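Local coordinates for protein alpha-tubulin N-acetyltransferase (Danio rerio, PDB 4H6U) that transfers the acetyl group of acetyl coenzyme A to a lysine side chain of alpha-tubulin, as a member of the GNAT acetyltransferase superfamily, at residues A[92-96]-A[121-125]; A[152-157]-A[180-184]. The protein carries 1 engineered substitution. One frame throughout, in Å; residues are numbered along the deposited sequence.

Contact 1 (A[92-96]-A[121-125]); sequences VGFLK and AFYVT. Engineered in segment 121-125: A121 (natural residue Asp). With ACO (acetyl coenzyme *a), chain C; PO4 (phosphate ion), chain E.
F94 and Y123 face each other as the hydrogen-bonded pair at the middle of an antiparallel ladder that joins 92-96 to 121-125. F94 N donates a hydrogen bond to Y123 O at 2.8 Å, and Y123 N donates back to F94 O at 3.0 Å. K96 N to A121 O closes one end at 2.7 Å, where the return bond from A121 N to K96 O is weak; T125 N, just past the strand, holds V92 O at the other.

The side chains pack on both faces of the ladder. On the side of F94 and Y123, the F94 ring stands against Y123, whose CB sits over the ring face 3.5 Å from CZ. A chi1 of 62° places CG between the backbone N and carbonyl carbon and lays the ring over this neighbour. The engineered A121 brings CB to the edge of the same ring. On the other side, L95 CD1 lies over one face of the F122 ring in a CH-pi contact, 3.5 Å from F122 CD1, while the cofactor methyl CEP covers the opposite face.

V124 N gives the cofactor one short hydrogen bond, to ACO O9P at 2.5 Å, beside others from residues such as R130, G132 and G134; a central strand donating a backbone N-H to the pantetheine arm is characteristic of the GNAT fold. At the far end the extended K96 chain carries NZ to O3 of a phosphate ion, which K96 of the second subunit also binds.

Strand 75-81 flanks 92-96 on its other side, helix 133-145 packs against L95, and F161 and F164 of helix 159-168 meet the F122 ring edge-to-face.

Contact 2 (A[152-157]-A[180-184]); sequences MAYDRP and NFVVF. With ACO (acetyl coenzyme *a), chain C.
D155 lays its carboxylate over a face of the F181 ring, the two planes stacked 29° apart. CB of D155 comes to 3.4 Å from F181 CE2, and OD2 is equally near CZ. With D155 CG anti to the backbone N, chi1 -173°, the acid group extends across the ring.

The close-packed part is the short antiparallel ladder. Y154 and V182 form a hydrogen-bonded pair: Y154 N reaches V182 O at 2.8 Å, and V182 N reaches Y154 O at 2.7 Å. P157 CG rests on V182 CG2 at 3.9 Å. Farther in, A153 CB touches V183 CG1 at 3.7 Å, and the F184 and Y154 side chains cross at about a right angle, with Y154 CD2 at the edge of the F184 ring. Y154 OH is held by P149 O, and a water links M152 O to F184 N.

The solvent side is looser and consists of R156 and N180. R156 N still bonds N180 O at 2.9 Å, but both side chains are exposed, and R156 CG merely lies alongside N180 CB.

R156 NE stands 3.5 Å from D155 OD1, which lies over the guanidinium face, so this salt bridge is charge attraction without a directed N-H and gives little directional hold. The register therefore rests on three directed backbone bonds, which fasten 181-182, the outermost strand within this chain, to the edge of the GNAT sheet.

In the fold
Contact 1 and contact 2 belong to one mixed sheet, in which strand 117-124 runs parallel to its neighbour 153-155. Their centres are about 16 Å apart and their nearest atoms about 6 Å, so they do not touch; acetyl coenzyme A is the piece common to both. In contact 1, 121-125 borders the pantetheine arm, and A121 CA lies 3.1 Å from the acetyl O. In contact 2, D155 O is 3.3 Å from the acetyl CH3 and P157 CA 3.5 Å from S1P. The thioester thus sits where these two parallel strands splay apart, the arrangement characteristic of the GNAT fold.

Contact 1 (A[92-96]-A[121-125])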
loop_
_atom_site.group_PDB
_atom_site.type_symbol
_atom_site.label_atom_id
_atom_site.label_comp_id
_atom_site.label_asym_id
_atom_site.label_seq_id
_atom_site.Cartn_x
_atom_site.Cartn_y
_atom_site.Cartn_z
ATOM N N VAL A 92 -7.712 -11.622 -9.662
ATOM C CA VAL A 92 -8.102 -12.846 -8.961
ATOM C C VAL A 92 -7.282 -13.069 -7.683
ATOM O O VAL A 92 -7.623 -13.921 -6.872
ATOM C CB VAL A 92 -7.976 -14.051 -9.858
ATOM C CG1 VAL A 92 -8.928 -13.894 -11.018
ATOM C CG2 VAL A 92 -6.545 -14.219 -10.324
ATOM N N GLY A 93 -6.186 -12.322 -7.529
ATOM C CA GLY A 93 -5.395 -12.387 -6.329
ATOM C C GLY A 93 -4.441 -11.208 -6.137
ATOM O O GLY A 93 -4.184 -10.454 -7.062
ATOM N N PHE A 94 -3.984 -11.010 -4.905
ATOM C CA PHE A 94 -2.949 -10.028 -4.617
ATOM C C PHE A 94 -1.896 -10.551 -3.631
ATOM O O PHE A 94 -2.146 -11.422 -2.825
ATOM C CB PHE A 94 -3.538 -8.705 -4.099
ATOM C CG PHE A 94 -4.300 -8.810 -2.787
ATOM C CD1 PHE A 94 -3.639 -8.992 -1.590
ATOM C CD2 PHE A 94 -5.667 -8.628 -2.751
ATOM C CE1 PHE A 94 -4.333 -9.062 -0.382
ATOM C CE2 PHE A 94 -6.384 -8.692 -1.546
ATOM C CZ PHE A 94 -5.722 -8.914 -0.363
ATOM N N LEU A 95 -0.704 -9.994 -3.734
ATOM C CA LEU A 95 0.392 -10.373 -2.891
ATOM C C LEU A 95 1.165 -9.104 -2.598
ATOM O O LEU A 95 1.605 -8.382 -3.510
ATOM C CB LEU A 95 1.275 -11.397 -3.600
ATOM C CG LEU A 95 2.610 -11.788 -3.004
ATOM C CD1 LEU A 95 2.329 -12.470 -1.677
ATOM C CD2 LEU A 95 3.415 -12.739 -3.959
ATOM N N LYS A 96 1.373 -8.862 -1.317
ATOM C CA LYS A 96 2.099 -7.672 -0.897
ATOM C C LYS A 96 3.344 -8.065 -0.101
ATOM O O LYS A 96 3.291 -8.878 0.843
ATOM C CB LYS A 96 1.180 -6.794 -0.041
ATOM C CG LYS A 96 1.744 -5.413 0.336
ATOM C CD LYS A 96 0.725 -4.712 1.237
ATOM C CE LYS A 96 1.191 -3.456 1.865
ATOM N NZ LYS A 96 0.030 -2.842 2.581
ATOM N N ALA A 121 0.632 -9.461 2.897
ATOM C CA ALA A 121 -0.754 -9.809 2.560
ATOM C C ALA A 121 -0.754 -10.708 1.339
ATOM O O ALA A 121 0.057 -10.526 0.415
ATOM C CB ALA A 121 -1.586 -8.561 2.309
ATOM N N PHE A 122 -1.641 -11.689 1.356
ATOM C CA PHE A 122 -1.710 -12.691 0.303
ATOM C C PHE A 122 -3.160 -13.223 0.229
ATOM O O PHE A 122 -3.707 -13.673 1.230
ATOM C CB PHE A 122 -0.739 -13.821 0.605
ATOM C CG PHE A 122 -0.449 -14.701 -0.572
ATOM C CD1 PHE A 122 -0.698 -14.273 -1.871
ATOM C CD2 PHE A 122 0.069 -15.959 -0.384
ATOM C CE1 PHE A 122 -0.427 -15.087 -2.950
ATOM C CE2 PHE A 122 0.329 -16.788 -1.456
ATOM C CZ PHE A 122 0.098 -16.341 -2.740
ATOM N N TYR A 123 -3.815 -13.052 -0.914
ATOM C CA TYR A 123 -5.204 -13.451 -1.063
ATOM C C TYR A 123 -5.568 -13.745 -2.500
ATOM O O TYR A 123 -5.189 -13.009 -3.414
ATOM C CB TYR A 123 -6.163 -12.399 -0.521
ATOM C CG TYR A 123 -7.591 -12.886 -0.441
ATOM C CD1 TYR A 123 -7.977 -13.796 0.523
ATOM C CD2 TYR A 123 -8.551 -12.465 -1.360
ATOM C CE1 TYR A 123 -9.281 -14.256 0.599
ATOM C CE2 TYR A 123 -9.864 -12.927 -1.289
ATOM C CZ TYR A 123 -10.209 -13.837 -0.310
ATOM O OH TYR A 123 -11.485 -14.310 -0.203
ATOM N N VAL A 124 -6.295 -14.841 -2.683
ATOM C CA VAL A 124 -6.896 -15.200 -3.964
ATOM C C VAL A 124 -8.384 -15.268 -3.710
ATOM O O VAL A 124 -8.805 -15.812 -2.697
ATOM C CB VAL A 124 -6.388 -16.545 -4.457
ATOM C CG1 VAL A 124 -7.289 -17.085 -5.627
ATOM C CG2 VAL A 124 -4.954 -16.425 -4.875
ATOM N N THR A 125 -9.168 -14.729 -4.637
ATOM C CA THR A 125 -10.611 -14.671 -4.480
ATOM C C THR A 125 -11.114 -16.074 -4.208
ATOM O O THR A 125 -10.571 -17.030 -4.766
ATOM C CB THR A 125 -11.300 -13.995 -5.718
ATOM O OG1 THR A 125 -12.675 -13.669 -5.417
ATOM C CG2 THR A 125 -11.234 -14.903 -6.953
HETATM N N1A ACO C . -7.377 -25.293 2.901
HETATM C C2A ACO C . -6.055 -25.670 3.016
HETATM N N3A ACO C . -5.059 -25.331 2.225
HETATM C C4A ACO C . -5.417 -24.537 1.126
HETATM C C5A ACO C . -6.733 -24.105 0.869
HETATM C C6A ACO C . -7.721 -24.524 1.828
HETATM N N6A ACO C . -9.036 -24.200 1.754
HETATM N N7A ACO C . -6.724 -23.321 -0.323
HETATM C C8A ACO C . -5.415 -23.321 -0.771
HETATM N N9A ACO C . -4.615 -24.074 0.111
HETATM C C1B ACO C . -3.205 -24.388 0.112
HETATM C C2B ACO C . -2.928 -25.884 0.134
HETATM O O2B ACO C . -1.615 -26.166 0.530
HETATM C C3B ACO C . -3.044 -26.139 -1.430
HETATM O O3B ACO C . -2.455 -27.233 -1.825
HETATM P P3B ACO C . -3.584 -28.676 -1.960
HETATM O O7A ACO C . -2.540 -29.617 -2.479
HETATM O O8A ACO C . -3.967 -28.807 -0.505
HETATM O O9A ACO C . -4.645 -28.191 -2.896
HETATM C C4B ACO C . -2.357 -24.925 -1.989
HETATM O O4B ACO C . -2.606 -23.841 -1.040
HETATM C C5B ACO C . -2.912 -24.639 -3.385
HETATM O O5B ACO C . -2.023 -23.983 -4.209
HETATM P P1A ACO C . -2.601 -22.681 -5.074
HETATM O O1A ACO C . -1.421 -22.228 -5.856
HETATM O O2A ACO C . -3.937 -23.021 -5.704
HETATM O O3A ACO C . -2.869 -21.529 -3.904
HETATM P P2A ACO C . -4.115 -20.579 -3.925
HETATM O O4A ACO C . -4.245 -19.762 -5.164
HETATM O O5A ACO C . -5.333 -21.102 -3.248
HETATM O O6A ACO C . -3.527 -19.240 -2.822
HETATM C CBP ACO C . -3.692 -18.524 -0.577
HETATM C CCP ACO C . -3.092 -19.533 -1.549
HETATM C CDP ACO C . -3.277 -18.801 0.876
HETATM C CEP ACO C . -3.293 -17.074 -0.994
HETATM C CAP ACO C . -5.240 -18.659 -0.743
HETATM O OAP ACO C . -5.757 -19.929 -0.406
HETATM C C9P ACO C . -6.022 -17.468 -0.114
HETATM O O9P ACO C . -6.022 -16.413 -0.703
HETATM N N8P ACO C . -6.697 -17.347 1.055
HETATM C C7P ACO C . -6.963 -18.238 2.077
HETATM C C6P ACO C . -7.381 -17.471 3.428
HETATM C C5P ACO C . -6.622 -16.135 3.791
HETATM O O5P ACO C . -7.186 -15.215 4.406
HETATM N N4P ACO C . -5.246 -15.990 3.408
HETATM C C3P ACO C . -4.348 -14.791 3.701
HETATM C C2P ACO C . -2.796 -15.028 3.942
HETATM S S1P ACO C . -1.911 -14.429 5.580
HETATM C C ACO C . -0.914 -13.013 5.100
HETATM O O ACO C . -1.235 -12.449 4.122
HETATM C CH3 ACO C . 0.563 -13.073 5.415
HETATM P P PO4 E . 1.410 0.324 2.860
HETATM O O1 PO4 E . 0.052 0.798 2.398
HETATM O O2 PO4 E . 2.104 1.376 3.703
HETATM O O3 PO4 E . 1.297 -0.880 3.765
HETATM O O4 PO4 E . 2.187 -0.004 1.598
#

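Contact 2 (A[152-157]-A[180-184])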
loop_
_atom_site.group_PDB
_atom_site.type_symbol
_atom_site.label_atom_id
_atom_site.label_comp_id
_atom_site.label_asym_id
_atom_site.label_seq_id
_atom_site.Cartn_x
_atom_site.Cartn_y
_atom_site.Cartn_z
ATOM N N MET A 152 12.781 -15.280 3.475
ATOM C CA MET A 152 11.857 -14.227 3.855
ATOM C C MET A 152 11.135 -14.544 5.151
ATOM O O MET A 152 11.179 -15.661 5.636
ATOM C CB MET A 152 10.848 -13.976 2.751
ATOM C CG MET A 152 9.905 -15.072 2.536
ATOM S SD MET A 152 8.656 -14.526 1.349
ATOM C CE MET A 152 9.680 -13.857 0.095
ATOM N N ALA A 153 10.515 -13.522 5.720
ATOM C CA ALA A 153 9.670 -13.656 6.897
ATOM C C ALA A 153 8.181 -13.496 6.536
ATOM O O ALA A 153 7.831 -12.863 5.540
ATOM C CB ALA A 153 10.059 -12.606 7.927
ATOM N N TYR A 154 7.315 -14.118 7.327
ATOM C CA TYR A 154 5.899 -14.107 7.025
ATOM C C TYR A 154 5.118 -13.505 8.188
ATOM O O TYR A 154 5.158 -13.989 9.320
ATOM C CB TYR A 154 5.432 -15.527 6.704
ATOM C CG TYR A 154 6.164 -16.095 5.508
ATOM C CD1 TYR A 154 5.663 -15.939 4.216
ATOM C CD2 TYR A 154 7.395 -16.741 5.659
ATOM C CE1 TYR A 154 6.349 -16.460 3.109
ATOM C CE2 TYR A 154 8.087 -17.251 4.567
ATOM C CZ TYR A 154 7.567 -17.093 3.288
ATOM O OH TYR A 154 8.265 -17.614 2.218
ATOM N N ASP A 155 4.425 -12.408 7.911
ATOM C CA ASP A 155 3.727 -11.676 8.955
ATOM C C ASP A 155 2.336 -12.285 9.238
ATOM O O ASP A 155 1.421 -12.179 8.422
ATOM C CB ASP A 155 3.585 -10.254 8.489
ATOM C CG ASP A 155 3.042 -9.340 9.535
ATOM O OD1 ASP A 155 2.554 -9.776 10.593
ATOM O OD2 ASP A 155 3.136 -8.137 9.282
ATOM N N ARG A 156 2.164 -12.903 10.408
ATOM C CA ARG A 156 0.857 -13.418 10.806
ATOM C C ARG A 156 0.125 -14.195 9.698
ATOM O O ARG A 156 -1.019 -13.904 9.360
ATOM C CB ARG A 156 -0.038 -12.289 11.343
ATOM C CG ARG A 156 0.557 -11.549 12.555
ATOM C CD ARG A 156 -0.375 -10.456 13.063
ATOM N NE ARG A 156 -0.520 -9.351 12.124
ATOM C CZ ARG A 156 0.077 -8.164 12.233
ATOM N NH1 ARG A 156 0.906 -7.908 13.246
ATOM N NH2 ARG A 156 -0.154 -7.227 11.310
ATOM N N PRO A 157 0.760 -15.231 9.163
ATOM C CA PRO A 157 0.173 -15.933 8.011
ATOM C C PRO A 157 -1.051 -16.739 8.423
ATOM O O PRO A 157 -1.044 -17.381 9.482
ATOM C CB PRO A 157 1.304 -16.850 7.537
ATOM C CG PRO A 157 2.169 -17.061 8.761
ATOM C CD PRO A 157 2.107 -15.719 9.485
ATOM N N ASN A 180 5.237 -12.339 16.166
ATOM C CA ASN A 180 4.168 -12.486 15.143
ATOM C C ASN A 180 4.603 -12.760 13.708
ATOM O O ASN A 180 3.753 -12.865 12.822
ATOM C CB ASN A 180 3.279 -11.244 15.090
ATOM C CG ASN A 180 2.488 -11.042 16.346
ATOM O OD1 ASN A 180 2.363 -9.917 16.825
ATOM N ND2 ASN A 180 1.931 -12.120 16.891
ATOM N N PHE A 181 5.903 -12.808 13.471
ATOM C CA PHE A 181 6.421 -13.171 12.162
ATOM C C PHE A 181 6.865 -14.606 12.242
ATOM O O PHE A 181 7.255 -15.106 13.306
ATOM C CB PHE A 181 7.585 -12.266 11.723
ATOM C CG PHE A 181 7.155 -10.907 11.260
ATOM C CD1 PHE A 181 6.795 -9.939 12.164
ATOM C CD2 PHE A 181 7.090 -10.608 9.912
ATOM C CE1 PHE A 181 6.400 -8.666 11.727
ATOM C CE2 PHE A 181 6.691 -9.370 9.485
ATOM C CZ PHE A 181 6.356 -8.397 10.383
ATOM N N VAL A 182 6.739 -15.277 11.106
ATOM C CA VAL A 182 7.176 -16.636 10.972
ATOM C C VAL A 182 8.390 -16.704 10.023
ATOM O O VAL A 182 8.428 -16.060 8.965
ATOM C CB VAL A 182 6.045 -17.513 10.454
ATOM C CG1 VAL A 182 6.569 -18.910 10.144
ATOM C CG2 VAL A 182 4.943 -17.564 11.471
ATOM N N VAL A 183 9.396 -17.442 10.459
ATOM C CA VAL A 183 10.576 -17.691 9.677
ATOM C C VAL A 183 10.958 -19.149 9.833
ATOM O O VAL A 183 10.701 -19.768 10.869
ATOM C CB VAL A 183 11.768 -16.802 10.092
ATOM C CG1 VAL A 183 11.416 -15.351 9.952
ATOM C CG2 VAL A 183 12.192 -17.129 11.478
ATOM N N PHE A 184 11.533 -19.710 8.776
ATOM C CA PHE A 184 11.868 -21.121 8.794
ATOM C C PHE A 184 13.372 -21.362 8.913
ATOM O O PHE A 184 14.176 -20.450 8.747
ATOM C CB PHE A 184 11.290 -21.810 7.575
ATOM C CG PHE A 184 9.784 -21.757 7.501
ATOM C CD1 PHE A 184 9.008 -22.812 7.965
ATOM C CD2 PHE A 184 9.152 -20.620 6.994
ATOM C CE1 PHE A 184 7.599 -22.776 7.886
ATOM C CE2 PHE A 184 7.768 -20.559 6.873
ATOM C CZ PHE A 184 6.965 -21.659 7.328
HETATM N N1A ACO C . -7.377 -25.293 2.901
HETATM C C2A ACO C . -6.055 -25.670 3.016
HETATM N N3A ACO C . -5.059 -25.331 2.225
HETATM C C4A ACO C . -5.417 -24.537 1.126
HETATM C C5A ACO C . -6.733 -24.105 0.869
HETATM C C6A ACO C . -7.721 -24.524 1.828
HETATM N N6A ACO C . -9.036 -24.200 1.754
HETATM N N7A ACO C . -6.724 -23.321 -0.323
HETATM C C8A ACO C . -5.415 -23.321 -0.771
HETATM N N9A ACO C . -4.615 -24.074 0.111
HETATM C C1B ACO C . -3.205 -24.388 0.112
HETATM C C2B ACO C . -2.928 -25.884 0.134
HETATM O O2B ACO C . -1.615 -26.166 0.530
HETATM C C3B ACO C . -3.044 -26.139 -1.430
HETATM O O3B ACO C . -2.455 -27.233 -1.825
HETATM P P3B ACO C . -3.584 -28.676 -1.960
HETATM O O7A ACO C . -2.540 -29.617 -2.479
HETATM O O8A ACO C . -3.967 -28.807 -0.505
HETATM O O9A ACO C . -4.645 -28.191 -2.896
HETATM C C4B ACO C . -2.357 -24.925 -1.989
HETATM O O4B ACO C . -2.606 -23.841 -1.040
HETATM C C5B ACO C . -2.912 -24.639 -3.385
HETATM O O5B ACO C . -2.023 -23.983 -4.209
HETATM P P1A ACO C . -2.601 -22.681 -5.074
HETATM O O1A ACO C . -1.421 -22.228 -5.856
HETATM O O2A ACO C . -3.937 -23.021 -5.704
HETATM O O3A ACO C . -2.869 -21.529 -3.904
HETATM P P2A ACO C . -4.115 -20.579 -3.925
HETATM O O4A ACO C . -4.245 -19.762 -5.164
HETATM O O5A ACO C . -5.333 -21.102 -3.248
HETATM O O6A ACO C . -3.527 -19.240 -2.822
HETATM C CBP ACO C . -3.692 -18.524 -0.577
HETATM C CCP ACO C . -3.092 -19.533 -1.549
HETATM C CDP ACO C . -3.277 -18.801 0.876
HETATM C CEP ACO C . -3.293 -17.074 -0.994
HETATM C CAP ACO C . -5.240 -18.659 -0.743
HETATM O OAP ACO C . -5.757 -19.929 -0.406
HETATM C C9P ACO C . -6.022 -17.468 -0.114
HETATM O O9P ACO C . -6.022 -16.413 -0.703
HETATM N N8P ACO C . -6.697 -17.347 1.055
HETATM C C7P ACO C . -6.963 -18.238 2.077
HETATM C C6P ACO C . -7.381 -17.471 3.428
HETATM C C5P ACO C . -6.622 -16.135 3.791
HETATM O O5P ACO C . -7.186 -15.215 4.406
HETATM N N4P ACO C . -5.246 -15.990 3.408
HETATM C C3P ACO C . -4.348 -14.791 3.701
HETATM C C2P ACO C . -2.796 -15.028 3.942
HETATM S S1P ACO C . -1.911 -14.429 5.580
HETATM C C ACO C . -0.914 -13.013 5.100
HETATM O O ACO C . -1.235 -12.449 4.122
HETATM C CH3 ACO C . 0.563 -13.073 5.415
HETATM O O HOH W 1 11.765 -18.087 6.363
#